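Local coordinates for protein spermidine N(1)-acetyltransferase (Thermoplasma acidophilum, PDB 3K9U) that transfers an acetyl group from acetyl-CoA to polyamines such as spermidine, protecting the cell against polyamine toxicity, at residues L121-F135 / D147-Y159. Residues are numbered along the deposited sequence; the frame is centred on the assembly and turned at random.
Sequences LECRLYVHRQNSVGF and DTDGSDFIMEKKY. With ACO (acetyl coenzyme *a), chain G.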
loop_
_atom_site.group_PDB
_atom_site.type_symbol
_atom_site.label_atom_id
_atom_site.label_comp_id
_atom_site.label_asym_id
_atom_site.label_seq_id
_atom_site.Cartn_x
_atom_site.Cartn_y
_atom_site.Cartn_z
ATOM N N LEU A 121 -12.403 28.497 -9.087
ATOM C CA LEU A 121 -13.183 28.406 -7.854
ATOM C C LEU A 121 -13.938 27.076 -7.714
ATOM O O LEU A 121 -14.691 26.894 -6.742
ATOM C CB LEU A 121 -14.156 29.597 -7.728
ATOM C CG LEU A 121 -13.546 31.008 -7.589
ATOM C CD1 LEU A 121 -14.635 32.050 -7.667
ATOM C CD2 LEU A 121 -12.736 31.168 -6.284
ATOM N N GLU A 122 -13.701 26.139 -8.638
ATOM C CA GLU A 122 -14.399 24.854 -8.637
ATOM C C GLU A 122 -13.612 23.789 -9.410
ATOM O O GLU A 122 -13.039 24.069 -10.474
ATOM C CB GLU A 122 -15.766 25.044 -9.274
ATOM C CG GLU A 122 -16.723 23.858 -9.223
ATOM C CD GLU A 122 -18.173 24.300 -9.499
ATOM O OE1 GLU A 122 -19.122 23.728 -8.909
ATOM O OE2 GLU A 122 -18.361 25.255 -10.279
ATOM N N CYS A 123 -13.613 22.572 -8.867
ATOM C CA CYS A 123 -12.951 21.429 -9.454
ATOM C C CYS A 123 -13.878 20.236 -9.409
ATOM O O CYS A 123 -14.430 19.934 -8.359
ATOM C CB CYS A 123 -11.677 21.107 -8.678
ATOM S SG CYS A 123 -10.731 19.744 -9.422
ATOM N N ARG A 124 -14.061 19.547 -10.534
ATOM C CA ARG A 124 -14.878 18.333 -10.543
ATOM C C ARG A 124 -14.078 17.134 -10.958
ATOM O O ARG A 124 -13.005 17.264 -11.535
ATOM C CB ARG A 124 -16.136 18.485 -11.421
ATOM C CG ARG A 124 -15.906 18.973 -12.832
ATOM C CD ARG A 124 -17.193 19.502 -13.505
ATOM N NE ARG A 124 -17.821 18.466 -14.325
ATOM C CZ ARG A 124 -18.878 17.739 -13.969
ATOM N NH1 ARG A 124 -19.476 17.938 -12.790
ATOM N NH2 ARG A 124 -19.347 16.807 -14.807
ATOM N N LEU A 125 -14.589 15.954 -10.637
ATOM C CA LEU A 125 -13.917 14.724 -10.992
ATOM C C LEU A 125 -14.900 13.566 -11.051
ATOM O O LEU A 125 -15.961 13.619 -10.427
ATOM C CB LEU A 125 -12.794 14.438 -9.996
ATOM C CG LEU A 125 -13.168 14.110 -8.537
ATOM C CD1 LEU A 125 -13.532 12.607 -8.365
ATOM C CD2 LEU A 125 -12.082 14.512 -7.554
ATOM N N TYR A 126 -14.541 12.524 -11.811
ATOM C CA TYR A 126 -15.280 11.274 -11.816
ATOM C C TYR A 126 -14.396 10.214 -11.143
ATOM O O TYR A 126 -13.225 10.079 -11.461
ATOM C CB TYR A 126 -15.599 10.829 -13.262
ATOM C CG TYR A 126 -16.537 11.745 -14.054
ATOM C CD1 TYR A 126 -17.734 11.270 -14.590
ATOM C CD2 TYR A 126 -16.210 13.067 -14.277
ATOM C CE1 TYR A 126 -18.600 12.110 -15.333
ATOM C CE2 TYR A 126 -17.045 13.905 -15.012
ATOM C CZ TYR A 126 -18.245 13.436 -15.528
ATOM O OH TYR A 126 -19.042 14.324 -16.229
ATOM N N VAL A 127 -14.968 9.476 -10.201
ATOM C CA VAL A 127 -14.314 8.339 -9.577
ATOM C C VAL A 127 -15.301 7.152 -9.603
ATOM O O VAL A 127 -16.536 7.319 -9.401
ATOM C CB VAL A 127 -13.898 8.671 -8.130
ATOM C CG1 VAL A 127 -15.089 9.136 -7.308
ATOM C CG2 VAL A 127 -13.179 7.466 -7.437
ATOM N N HIS A 128 -14.786 5.976 -9.897
ATOM C CA HIS A 128 -15.607 4.756 -9.878
ATOM C C HIS A 128 -16.094 4.513 -8.432
ATOM O O HIS A 128 -15.323 4.592 -7.488
ATOM C CB HIS A 128 -14.795 3.545 -10.356
ATOM C CG HIS A 128 -15.632 2.356 -10.734
ATOM N ND1 HIS A 128 -16.319 1.606 -9.810
ATOM C CD2 HIS A 128 -15.862 1.770 -11.936
ATOM C CE1 HIS A 128 -16.959 0.624 -10.420
ATOM N NE2 HIS A 128 -16.702 0.704 -11.713
ATOM N N ARG A 129 -17.372 4.214 -8.290
ATOM C CA ARG A 129 -17.993 3.998 -6.987
ATOM C C ARG A 129 -17.410 2.842 -6.184
ATOM O O ARG A 129 -17.491 2.873 -4.977
ATOM C CB ARG A 129 -19.496 3.797 -7.162
ATOM C CG ARG A 129 -19.872 2.426 -7.758
ATOM C CD ARG A 129 -21.055 2.544 -8.719
ATOM N NE ARG A 129 -22.330 2.754 -8.050
ATOM C CZ ARG A 129 -23.323 3.528 -8.501
ATOM N NH1 ARG A 129 -24.450 3.625 -7.784
ATOM N NH2 ARG A 129 -23.204 4.222 -9.636
ATOM N N GLN A 130 -16.824 1.826 -6.825
ATOM C CA GLN A 130 -16.155 0.771 -6.034
ATOM C C GLN A 130 -14.693 1.071 -5.718
ATOM O O GLN A 130 -14.042 0.298 -5.035
ATOM C CB GLN A 130 -16.247 -0.603 -6.698
ATOM C CG GLN A 130 -17.656 -1.083 -6.980
ATOM C CD GLN A 130 -17.622 -2.377 -7.755
ATOM O OE1 GLN A 130 -18.097 -2.454 -8.891
ATOM N NE2 GLN A 130 -17.003 -3.396 -7.157
ATOM N N ASN A 131 -14.157 2.167 -6.232
ATOM C CA ASN A 131 -12.782 2.508 -5.910
ATOM C C ASN A 131 -12.824 3.252 -4.569
ATOM O O ASN A 131 -12.826 4.482 -4.490
ATOM C CB ASN A 131 -12.117 3.330 -7.010
ATOM C CG ASN A 131 -10.703 3.748 -6.656
ATOM O OD1 ASN A 131 -10.170 3.322 -5.635
ATOM N ND2 ASN A 131 -10.097 4.627 -7.489
ATOM N N SER A 132 -12.876 2.451 -3.534
ATOM C CA SER A 132 -12.915 2.913 -2.141
ATOM C C SER A 132 -11.665 3.741 -1.774
ATOM O O SER A 132 -11.751 4.709 -1.012
ATOM C CB SER A 132 -13.002 1.668 -1.246
ATOM O OG SER A 132 -13.490 2.003 0.017
ATOM N N VAL A 133 -10.512 3.342 -2.312
ATOM C CA VAL A 133 -9.215 4.019 -2.078
ATOM C C VAL A 133 -9.228 5.470 -2.590
ATOM O O VAL A 133 -9.000 6.414 -1.854
ATOM C CB VAL A 133 -8.040 3.219 -2.777
ATOM C CG1 VAL A 133 -6.717 3.967 -2.655
ATOM C CG2 VAL A 133 -7.914 1.737 -2.189
ATOM N N GLY A 134 -9.498 5.627 -3.873
ATOM C CA GLY A 134 -9.693 6.944 -4.470
ATOM C C GLY A 134 -10.848 7.736 -3.885
ATOM O O GLY A 134 -10.700 8.908 -3.590
ATOM N N PHE A 135 -12.007 7.101 -3.717
ATOM C CA PHE A 135 -13.229 7.829 -3.319
ATOM C C PHE A 135 -13.056 8.433 -1.937
ATOM O O PHE A 135 -13.424 9.601 -1.716
ATOM C CB PHE A 135 -14.459 6.944 -3.340
ATOM C CG PHE A 135 -15.718 7.633 -2.886
ATOM C CD1 PHE A 135 -16.356 7.251 -1.739
ATOM C CD2 PHE A 135 -16.263 8.645 -3.618
ATOM C CE1 PHE A 135 -17.538 7.902 -1.311
ATOM C CE2 PHE A 135 -17.428 9.284 -3.216
ATOM C CZ PHE A 135 -18.068 8.902 -2.055
ATOM N N ASP A 147 -23.498 13.832 -7.798
ATOM C CA ASP A 147 -24.243 13.095 -8.809
ATOM C C ASP A 147 -23.571 11.748 -9.114
ATOM O O ASP A 147 -22.451 11.478 -8.681
ATOM C CB ASP A 147 -24.328 13.948 -10.092
ATOM C CG ASP A 147 -25.542 13.615 -10.962
ATOM O OD1 ASP A 147 -26.467 12.896 -10.512
ATOM O OD2 ASP A 147 -25.569 14.094 -12.112
ATOM N N THR A 148 -24.288 10.908 -9.845
ATOM C CA THR A 148 -23.761 9.656 -10.345
ATOM C C THR A 148 -23.875 9.690 -11.876
ATOM O O THR A 148 -24.732 10.379 -12.428
ATOM C CB THR A 148 -24.508 8.434 -9.733
ATOM O OG1 THR A 148 -25.810 8.318 -10.305
ATOM C CG2 THR A 148 -24.652 8.566 -8.215
ATOM N N ASP A 149 -22.961 8.997 -12.548
ATOM C CA ASP A 149 -23.010 8.818 -13.991
ATOM C C ASP A 149 -22.497 7.414 -14.353
ATOM O O ASP A 149 -21.299 7.162 -14.330
ATOM C CB ASP A 149 -22.172 9.898 -14.692
ATOM C CG ASP A 149 -22.341 9.879 -16.215
ATOM O OD1 ASP A 149 -23.484 9.707 -16.687
ATOM O OD2 ASP A 149 -21.334 10.028 -16.947
ATOM N N GLY A 150 -23.409 6.512 -14.692
ATOM C CA GLY A 150 -23.055 5.099 -14.899
ATOM C C GLY A 150 -22.478 4.509 -13.621
ATOM O O GLY A 150 -23.075 4.643 -12.553
ATOM N N SER A 151 -21.286 3.917 -13.713
ATOM C CA SER A 151 -20.624 3.352 -12.524
ATOM C C SER A 151 -19.772 4.360 -11.726
ATOM O O SER A 151 -19.192 4.000 -10.717
ATOM C CB SER A 151 -19.793 2.133 -12.920
ATOM O OG SER A 151 -18.813 2.519 -13.847
ATOM N N ASP A 152 -19.707 5.613 -12.163
ATOM C CA ASP A 152 -18.989 6.652 -11.442
ATOM C C ASP A 152 -19.839 7.541 -10.531
ATOM O O ASP A 152 -21.038 7.756 -10.753
ATOM C CB ASP A 152 -18.354 7.615 -12.428
ATOM C CG ASP A 152 -17.377 6.957 -13.370
ATOM O OD1 ASP A 152 -16.865 5.862 -13.067
ATOM O OD2 ASP A 152 -17.113 7.582 -14.415
ATOM N N PHE A 153 -19.167 8.103 -9.530
ATOM C CA PHE A 153 -19.665 9.233 -8.774
ATOM C C PHE A 153 -19.008 10.515 -9.285
ATOM O O PHE A 153 -17.789 10.568 -9.485
ATOM C CB PHE A 153 -19.275 9.105 -7.296
ATOM C CG PHE A 153 -20.037 8.091 -6.523
ATOM C CD1 PHE A 153 -19.390 7.344 -5.556
ATOM C CD2 PHE A 153 -21.385 7.918 -6.694
ATOM C CE1 PHE A 153 -20.077 6.412 -4.794
ATOM C CE2 PHE A 153 -22.065 6.978 -5.962
ATOM C CZ PHE A 153 -21.405 6.226 -5.010
ATOM N N ILE A 154 -19.798 11.566 -9.406
ATOM C CA ILE A 154 -19.276 12.859 -9.798
ATOM C C ILE A 154 -19.052 13.650 -8.506
ATOM O O ILE A 154 -19.979 13.814 -7.716
ATOM C CB ILE A 154 -20.264 13.613 -10.744
ATOM C CG1 ILE A 154 -20.442 12.851 -12.060
ATOM C CG2 ILE A 154 -19.791 15.057 -11.014
ATOM C CD1 ILE A 154 -21.595 13.364 -12.937
ATOM N N MET A 155 -17.830 14.114 -8.273
ATOM C CA MET A 155 -17.546 14.885 -7.069
ATOM C C MET A 155 -17.105 16.300 -7.407
ATOM O O MET A 155 -16.538 16.538 -8.460
ATOM C CB MET A 155 -16.476 14.200 -6.216
ATOM C CG MET A 155 -16.808 12.771 -5.865
ATOM S SD MET A 155 -15.549 11.957 -4.857
ATOM C CE MET A 155 -15.911 12.610 -3.208
ATOM N N GLU A 156 -17.378 17.223 -6.494
ATOM C CA GLU A 156 -17.026 18.615 -6.643
ATOM C C GLU A 156 -16.458 19.160 -5.361
ATOM O O GLU A 156 -16.850 18.756 -4.272
ATOM C CB GLU A 156 -18.241 19.478 -7.087
ATOM C CG GLU A 156 -18.819 19.043 -8.451
ATOM C CD GLU A 156 -19.994 19.907 -8.980
ATOM O OE1 GLU A 156 -20.100 21.124 -8.661
ATOM O OE2 GLU A 156 -20.814 19.331 -9.734
ATOM N N LYS A 157 -15.555 20.119 -5.530
ATOM C CA LYS A 157 -15.010 20.915 -4.450
ATOM C C LYS A 157 -14.991 22.346 -4.913
ATOM O O LYS A 157 -14.558 22.629 -6.046
ATOM C CB LYS A 157 -13.576 20.484 -4.169
ATOM C CG LYS A 157 -12.868 21.231 -3.003
ATOM C CD LYS A 157 -11.433 20.655 -2.807
ATOM C CE LYS A 157 -10.714 21.287 -1.635
ATOM N NZ LYS A 157 -9.411 20.591 -1.367
ATOM N N LYS A 158 -15.404 23.238 -4.019
ATOM C CA LYS A 158 -15.485 24.668 -4.251
ATOM C C LYS A 158 -14.319 25.395 -3.570
ATOM O O LYS A 158 -13.864 24.989 -2.513
ATOM C CB LYS A 158 -16.787 25.192 -3.644
ATOM C CG LYS A 158 -18.057 24.575 -4.234
ATOM C CD LYS A 158 -18.477 25.295 -5.518
ATOM C CE LYS A 158 -19.271 26.572 -5.224
ATOM N NZ LYS A 158 -19.287 27.499 -6.407
ATOM N N TYR A 159 -13.851 26.486 -4.159
ATOM C CA TYR A 159 -12.720 27.235 -3.606
ATOM C C TYR A 159 -13.072 28.669 -3.215
ATOM O O TYR A 159 -14.028 29.251 -3.707
ATOM C CB TYR A 159 -11.569 27.246 -4.598
ATOM C CG TYR A 159 -11.026 25.867 -4.823
ATOM C CD1 TYR A 159 -11.587 25.034 -5.787
ATOM C CD2 TYR A 159 -9.995 25.368 -4.040
ATOM C CE1 TYR A 159 -11.118 23.743 -5.992
ATOM C CE2 TYR A 159 -9.501 24.066 -4.242
ATOM C CZ TYR A 159 -10.068 23.268 -5.226
ATOM O OH TYR A 159 -9.607 21.995 -5.452
ATOM O OXT TYR A 159 -12.382 29.254 -2.382
HETATM N N1A ACO G . -5.248 1.450 0.975
HETATM C C2A ACO G . -6.456 1.943 1.340
HETATM N N3A ACO G . -6.724 3.262 1.356
HETATM C C4A ACO G . -5.810 4.170 0.969
HETATM C C5A ACO G . -4.499 3.670 0.563
HETATM C C6A ACO G . -4.256 2.218 0.571
HETATM N N6A ACO G . -3.060 1.686 0.215
HETATM N N7A ACO G . -3.775 4.727 0.241
HETATM C C8A ACO G . -4.542 5.811 0.436
HETATM N N9A ACO G . -5.777 5.492 0.850
HETATM C C1B ACO G . -6.840 6.498 1.174
HETATM C C2B ACO G . -7.421 6.379 2.584
HETATM O O2B ACO G . -8.769 6.916 2.652
HETATM C C3B ACO G . -6.512 7.222 3.429
HETATM O O3B ACO G . -7.173 7.685 4.623
HETATM P P3B ACO G . -6.953 6.798 5.977
HETATM O O7A ACO G . -5.604 7.210 6.406
HETATM O O8A ACO G . -7.058 5.353 5.504
HETATM O O9A ACO G . -8.126 7.289 6.809
HETATM C C4B ACO G . -6.040 8.306 2.477
HETATM O O4B ACO G . -6.286 7.817 1.151
HETATM C C5B ACO G . -4.572 8.645 2.621
HETATM O O5B ACO G . -4.268 9.926 2.050
HETATM P P1A ACO G . -2.928 10.155 1.185
HETATM O O1A ACO G . -1.740 9.494 1.868
HETATM O O2A ACO G . -2.819 11.609 0.807
HETATM O O3A ACO G . -3.336 9.291 -0.129
HETATM P P2A ACO G . -2.272 8.873 -1.284
HETATM O O4A ACO G . -2.226 7.363 -1.280
HETATM O O5A ACO G . -0.998 9.702 -1.175
HETATM O O6A ACO G . -3.015 9.346 -2.606
HETATM C CBP ACO G . -4.436 8.234 -4.167
HETATM C CCP ACO G . -4.373 9.006 -2.862
HETATM C CDP ACO G . -5.882 7.928 -4.505
HETATM C CEP ACO G . -3.864 9.146 -5.249
HETATM C CAP ACO G . -3.596 6.938 -4.079
HETATM O OAP ACO G . -3.995 6.118 -2.974
HETATM C C9P ACO G . -3.637 6.108 -5.331
HETATM O O9P ACO G . -2.914 6.397 -6.267
HETATM N N8P ACO G . -4.492 5.113 -5.348
HETATM C C7P ACO G . -4.725 4.260 -6.491
HETATM C C6P ACO G . -5.221 4.976 -7.737
HETATM C C5P ACO G . -6.512 5.748 -7.561
HETATM O O5P ACO G . -7.468 5.297 -6.947
HETATM N N4P ACO G . -6.564 6.938 -8.165
HETATM C C3P ACO G . -7.785 7.741 -8.194
HETATM C C2P ACO G . -8.585 7.420 -9.447
HETATM S S1P ACO G . -9.927 8.543 -9.697
HETATM C C ACO G . -9.297 9.710 -10.748
HETATM O O ACO G . -8.179 9.532 -11.214
HETATM C CH3 ACO G . -10.109 10.932 -11.136
#
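Strands 122-128 and 152-158 pair antiparallel, their segment axes 4.4 Å apart at closest approach, and eight backbone hydrogen bonds, from Tyr159 N to Leu121 O at one end to Arg129 N to Ser151 O at the other, run along and just past them. In this GNAT fold, strand 122-128 runs parallel to strand 86-94 on its other side, and the partner strand returns from a type II' turn, Asp149 to Asp152. On the sheet face bearing Phe153 and Met155, the helix that starts at Ser132 lays Phe135 against both. CG of Phe135, anti to the backbone N, brings CE2 within 3.6 Å of Phe153 CD1, the two rings meeting obliquely. Met155, bent at its last torsion (chi3 79°), sets SD 3.6 Å from Phe135 CD2 in an oblique Met-aromatic contact, while its CB lies alongside Leu125 CD1. Arg129 CB sits over one face of the Phe153 ring, a CH-pi contact 3.9 Å from the centroid.

The face bearing Tyr126 is more polar. Ile154 CG1 rests on the Tyr126 ring, and Asp149 OD2 approaches that ring's edge. Arg124 NH1 makes a long salt bridge, 3.6 Å, to Glu156 OE2. The other oxygen of that carboxylate, OE1, lies close to Glu122 OE1, so a shared proton or a raised pKa is possible.

At the acetyl-CoA end, Asn131 does double duty. Its OD1 caps the helix by accepting from Gly134 N, and its ND2 donates an almost straight hydrogen bond, 2.8 Å and 172°, to O5P of the pantetheine arm.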